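Local coordinates for intracellular protein transport protein USO1 (Saccharomyces cerevisiae S288c, PDB 6LSU), which is needed to carry proteins from the endoplasmic reticulum to the Golgi, this chain being the globular head of a longer coiled-coil tethering protein, at residues Leu538-Asp550 / Leu557-Thr569. Numbering follows the deposited sequence.
Sequences LREITRNVTTGND and LKAIQTISELLTT
Thr547 and Leu557 form the hydrogen-bonded pair of a minimal antiparallel beta hairpin, which joins helix 535-543 to helix 559-568 in the ARM-repeat head of Uso1, an example of a short connection between successive helices of a repeat protein. The helix segments on its two ends lie at 66° to each other. Thr547 N donates to Leu557 O over 2.8 Å, tilted from the carbonyl plane, while the return bond from Leu557 N is weak. Thr546 and Lys558 make the neighbouring non-hydrogen-bonded pair, with Thr546 CA resting against Leu557 O.

Lys558 runs from CB to NZ along the end of the first helix. Its CB lies near Val545 O, CG passes Arg543 O, and CE comes to 3.3 Å from Asn544 OD1; a bend at the last torsion leaves NZ beside the same amide oxygen, the two side chains running the same way.

Arg543 runs obliquely past Lys558, its NH1 3.8 Å from Lys558 CE. With CG turned opposite its own backbone N (chi1 -154°), its CG and CD lie against Ile560 CD1, the nearer carbon, CG, at 4.1 Å. Its NH2 grips the syn lone pair of Glu540 OE2 at 2.6 Å, and NH1 pairs with Asp599 of helix 594-601. Replacing it with a leucine would probably leave the carboxylates of Glu540 and Asp599 without their shared cation.

Ala559 CB abuts Thr542 O at the end of the first helix. Thr562 OG1 lies 3.2 Å from Thr547 OG1 across the contact and, locally at its helix start, donates to Lys558 O over 2.7 Å from above the carbonyl plane.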
loop_
_atom_site.group_PDB
_atom_site.type_symbol
_atom_site.label_atom_id
_atom_site.label_comp_id
_atom_site.label_asym_id
_atom_site.label_seq_id
_atom_site.Cartn_x
_atom_site.Cartn_y
_atom_site.Cartn_z
ATOM N N LEU A 538 12.332 -29.757 2.903
ATOM C CA LEU A 538 11.371 -29.279 1.887
ATOM C C LEU A 538 11.998 -29.538 0.510
ATOM O O LEU A 538 11.301 -30.027 -0.398
ATOM C CB LEU A 538 11.081 -27.793 2.117
ATOM C CG LEU A 538 10.440 -27.419 3.451
ATOM C CD1 LEU A 538 10.543 -25.913 3.683
ATOM C CD2 LEU A 538 8.987 -27.852 3.501
ATOM N N ARG A 539 13.278 -29.206 0.354
ATOM C CA ARG A 539 14.042 -29.499 -0.892
ATOM C C ARG A 539 13.870 -30.981 -1.240
ATOM O O ARG A 539 13.343 -31.303 -2.340
ATOM C CB ARG A 539 15.506 -29.091 -0.714
ATOM C CG ARG A 539 15.716 -27.582 -0.715
ATOM C CD ARG A 539 17.098 -27.184 -0.244
ATOM N NE ARG A 539 17.472 -25.790 -0.493
ATOM C CZ ARG A 539 18.158 -25.355 -1.565
ATOM N NH1 ARG A 539 18.528 -26.191 -2.519
ATOM N NH2 ARG A 539 18.482 -24.082 -1.681
ATOM N N GLU A 540 14.207 -31.833 -0.267
ATOM C CA GLU A 540 14.165 -33.311 -0.367
ATOM C C GLU A 540 12.794 -33.798 -0.786
ATOM O O GLU A 540 12.768 -34.685 -1.597
ATOM C CB GLU A 540 14.588 -33.952 0.954
ATOM C CG GLU A 540 16.095 -33.877 1.143
ATOM C CD GLU A 540 16.883 -34.123 -0.144
ATOM O OE1 GLU A 540 17.603 -33.161 -0.610
ATOM O OE2 GLU A 540 16.742 -35.258 -0.708
ATOM N N ILE A 541 11.714 -33.251 -0.254
ATOM C CA ILE A 541 10.340 -33.679 -0.651
ATOM C C ILE A 541 10.112 -33.358 -2.125
ATOM O O ILE A 541 9.352 -34.086 -2.786
ATOM C CB ILE A 541 9.260 -33.003 0.235
ATOM C CG1 ILE A 541 9.359 -33.483 1.683
ATOM C CG2 ILE A 541 7.860 -33.237 -0.349
ATOM C CD1 ILE A 541 8.485 -32.712 2.638
ATOM N N THR A 542 10.646 -32.237 -2.601
ATOM C CA THR A 542 10.355 -31.720 -3.963
ATOM C C THR A 542 11.187 -32.553 -4.923
ATOM O O THR A 542 10.634 -32.994 -5.962
ATOM C CB THR A 542 10.655 -30.224 -4.110
ATOM O OG1 THR A 542 9.851 -29.484 -3.191
ATOM C CG2 THR A 542 10.384 -29.737 -5.523
ATOM N N ARG A 543 12.432 -32.826 -4.526
ATOM C CA ARG A 543 13.386 -33.673 -5.297
ATOM C C ARG A 543 12.761 -35.059 -5.534
ATOM O O ARG A 543 12.768 -35.557 -6.689
ATOM C CB ARG A 543 14.744 -33.771 -4.593
ATOM C CG ARG A 543 15.886 -34.059 -5.547
ATOM C CD ARG A 543 17.288 -33.935 -4.970
ATOM N NE ARG A 543 17.485 -34.790 -3.811
ATOM C CZ ARG A 543 17.470 -36.128 -3.814
ATOM N NH1 ARG A 543 17.269 -36.812 -4.926
ATOM N NH2 ARG A 543 17.629 -36.786 -2.678
ATOM N N ASN A 544 12.220 -35.697 -4.515
ATOM C CA ASN A 544 11.917 -37.154 -4.623
ATOM C C ASN A 544 10.525 -37.353 -5.218
ATOM O O ASN A 544 10.028 -38.460 -5.157
ATOM C CB ASN A 544 12.218 -37.873 -3.307
ATOM C CG ASN A 544 13.717 -37.828 -3.029
ATOM O OD1 ASN A 544 14.529 -38.175 -3.901
ATOM N ND2 ASN A 544 14.104 -37.343 -1.852
ATOM N N VAL A 545 9.949 -36.324 -5.829
ATOM C CA VAL A 545 8.691 -36.468 -6.605
ATOM C C VAL A 545 9.037 -37.016 -7.994
ATOM O O VAL A 545 9.993 -36.512 -8.647
ATOM C CB VAL A 545 7.911 -35.140 -6.696
ATOM C CG1 VAL A 545 6.953 -35.126 -7.857
ATOM C CG2 VAL A 545 7.156 -34.850 -5.417
ATOM N N THR A 546 8.223 -37.959 -8.456
ATOM C CA THR A 546 8.338 -38.652 -9.764
ATOM C C THR A 546 7.113 -38.287 -10.611
ATOM O O THR A 546 6.047 -38.035 -10.015
ATOM C CB THR A 546 8.412 -40.155 -9.501
ATOM O OG1 THR A 546 7.104 -40.449 -8.995
ATOM C CG2 THR A 546 9.505 -40.543 -8.521
ATOM N N THR A 547 7.246 -38.238 -11.939
ATOM C CA THR A 547 6.148 -37.788 -12.837
ATOM C C THR A 547 6.039 -38.682 -14.077
ATOM O O THR A 547 6.819 -39.658 -14.197
ATOM C CB THR A 547 6.350 -36.330 -13.266
ATOM O OG1 THR A 547 7.386 -36.301 -14.252
ATOM C CG2 THR A 547 6.731 -35.418 -12.121
ATOM N N GLY A 548 5.066 -38.351 -14.934
ATOM C CA GLY A 548 4.962 -38.780 -16.343
ATOM C C GLY A 548 4.616 -37.604 -17.251
ATOM O O GLY A 548 3.536 -37.014 -17.051
ATOM N N ASN A 549 5.492 -37.249 -18.203
ATOM C CA ASN A 549 5.282 -36.079 -19.104
ATOM C C ASN A 549 6.227 -36.106 -20.319
ATOM O O ASN A 549 7.147 -36.951 -20.348
ATOM C CB ASN A 549 5.420 -34.763 -18.331
ATOM C CG ASN A 549 4.271 -33.820 -18.606
ATOM O OD1 ASN A 549 3.140 -34.064 -18.183
ATOM N ND2 ASN A 549 4.550 -32.748 -19.327
ATOM N N ASP A 550 5.995 -35.189 -21.274
ATOM C CA ASP A 550 6.728 -35.039 -22.566
ATOM C C ASP A 550 6.736 -36.410 -23.258
ATOM O O ASP A 550 7.372 -36.507 -24.335
ATOM C CB ASP A 550 8.129 -34.428 -22.364
ATOM C CG ASP A 550 8.333 -32.993 -22.862
ATOM O OD1 ASP A 550 7.473 -32.485 -23.611
ATOM O OD2 ASP A 550 9.372 -32.387 -22.508
ATOM N N LEU A 557 10.070 -40.577 -13.880
ATOM C CA LEU A 557 11.081 -39.480 -13.981
ATOM C C LEU A 557 11.000 -38.482 -12.802
ATOM O O LEU A 557 9.930 -37.845 -12.584
ATOM C CB LEU A 557 10.902 -38.786 -15.337
ATOM C CG LEU A 557 12.104 -37.972 -15.834
ATOM C CD1 LEU A 557 13.427 -38.694 -15.575
ATOM C CD2 LEU A 557 11.958 -37.632 -17.311
ATOM N N LYS A 558 12.120 -38.325 -12.085
ATOM C CA LYS A 558 12.253 -37.485 -10.860
ATOM C C LYS A 558 12.156 -35.986 -11.197
ATOM O O LYS A 558 12.302 -35.632 -12.378
ATOM C CB LYS A 558 13.617 -37.691 -10.208
ATOM C CG LYS A 558 13.661 -38.661 -9.044
ATOM C CD LYS A 558 15.069 -38.764 -8.463
ATOM C CE LYS A 558 15.110 -39.151 -7.004
ATOM N NZ LYS A 558 14.057 -40.136 -6.654
ATOM N N ALA A 559 11.977 -35.127 -10.187
ATOM C CA ALA A 559 11.627 -33.698 -10.374
ATOM C C ALA A 559 12.729 -32.982 -11.175
ATOM O O ALA A 559 12.420 -32.329 -12.213
ATOM C CB ALA A 559 11.402 -33.039 -9.027
ATOM N N ILE A 560 13.982 -33.073 -10.717
ATOM C CA ILE A 560 15.086 -32.274 -11.296
ATOM C C ILE A 560 15.342 -32.666 -12.761
ATOM O O ILE A 560 15.800 -31.808 -13.522
ATOM C CB ILE A 560 16.366 -32.441 -10.477
ATOM C CG1 ILE A 560 16.222 -31.724 -9.132
ATOM C CG2 ILE A 560 17.565 -31.931 -11.288
ATOM C CD1 ILE A 560 17.517 -31.547 -8.359
ATOM N N GLN A 561 15.143 -33.916 -13.142
ATOM C CA GLN A 561 15.377 -34.357 -14.544
ATOM C C GLN A 561 14.172 -33.933 -15.401
ATOM O O GLN A 561 14.367 -33.362 -16.467
ATOM C CB GLN A 561 15.664 -35.862 -14.607
ATOM C CG GLN A 561 16.867 -36.198 -15.486
ATOM C CD GLN A 561 18.140 -35.574 -14.963
ATOM O OE1 GLN A 561 18.710 -34.664 -15.563
ATOM N NE2 GLN A 561 18.588 -36.060 -13.817
ATOM N N THR A 562 12.964 -34.105 -14.901
ATOM C CA THR A 562 11.718 -33.559 -15.523
ATOM C C THR A 562 11.807 -32.036 -15.779
ATOM O O THR A 562 11.365 -31.558 -16.840
ATOM C CB THR A 562 10.494 -33.805 -14.645
ATOM O OG1 THR A 562 10.398 -35.158 -14.200
ATOM C CG2 THR A 562 9.221 -33.489 -15.397
ATOM N N ILE A 563 12.305 -31.265 -14.836
ATOM C CA ILE A 563 12.457 -29.781 -14.985
ATOM C C ILE A 563 13.530 -29.532 -16.064
ATOM O O ILE A 563 13.352 -28.555 -16.858
ATOM C CB ILE A 563 12.822 -29.129 -13.623
ATOM C CG1 ILE A 563 11.622 -29.151 -12.672
ATOM C CG2 ILE A 563 13.354 -27.710 -13.767
ATOM C CD1 ILE A 563 11.987 -29.007 -11.213
ATOM N N SER A 564 14.599 -30.356 -16.086
ATOM C CA SER A 564 15.728 -30.246 -17.062
ATOM C C SER A 564 15.200 -30.376 -18.494
ATOM O O SER A 564 15.465 -29.488 -19.292
ATOM C CB SER A 564 16.804 -31.240 -16.780
ATOM O OG SER A 564 17.495 -30.926 -15.570
ATOM N N GLU A 565 14.426 -31.423 -18.766
ATOM C CA GLU A 565 13.706 -31.631 -20.045
ATOM C C GLU A 565 12.844 -30.401 -20.337
ATOM O O GLU A 565 12.977 -29.846 -21.449
ATOM C CB GLU A 565 12.854 -32.905 -19.997
ATOM C CG GLU A 565 13.229 -33.944 -21.049
ATOM C CD GLU A 565 13.387 -35.352 -20.495
ATOM O OE1 GLU A 565 14.302 -35.550 -19.651
ATOM O OE2 GLU A 565 12.572 -36.236 -20.873
ATOM N N LEU A 566 12.028 -29.949 -19.372
ATOM C CA LEU A 566 11.156 -28.749 -19.539
ATOM C C LEU A 566 12.018 -27.529 -19.884
ATOM O O LEU A 566 11.673 -26.816 -20.841
ATOM C CB LEU A 566 10.331 -28.533 -18.265
ATOM C CG LEU A 566 9.164 -29.500 -18.121
ATOM C CD1 LEU A 566 8.630 -29.531 -16.690
ATOM C CD2 LEU A 566 8.075 -29.187 -19.146
ATOM N N LEU A 567 13.114 -27.322 -19.158
ATOM C CA LEU A 567 14.069 -26.209 -19.393
ATOM C C LEU A 567 14.508 -26.227 -20.860
ATOM O O LEU A 567 14.124 -25.271 -21.595
ATOM C CB LEU A 567 15.267 -26.353 -18.451
ATOM C CG LEU A 567 16.171 -25.140 -18.345
ATOM C CD1 LEU A 567 17.415 -25.451 -17.539
ATOM C CD2 LEU A 567 16.547 -24.644 -19.715
ATOM N N THR A 568 15.253 -27.268 -21.265
ATOM C CA THR A 568 15.910 -27.368 -22.601
ATOM C C THR A 568 14.839 -27.141 -23.657
ATOM O O THR A 568 15.044 -26.221 -24.447
ATOM C CB THR A 568 16.601 -28.715 -22.827
ATOM O OG1 THR A 568 15.708 -29.811 -22.593
ATOM C CG2 THR A 568 17.806 -28.879 -21.936
ATOM N N THR A 569 13.688 -27.829 -23.566
ATOM C CA THR A 569 12.503 -27.543 -24.419
ATOM C C THR A 569 12.109 -26.055 -24.421
ATOM O O THR A 569 11.318 -25.676 -25.304
ATOM C CB THR A 569 11.270 -28.319 -23.964
ATOM O OG1 THR A 569 11.512 -29.723 -23.843
ATOM C CG2 THR A 569 10.084 -28.131 -24.873
#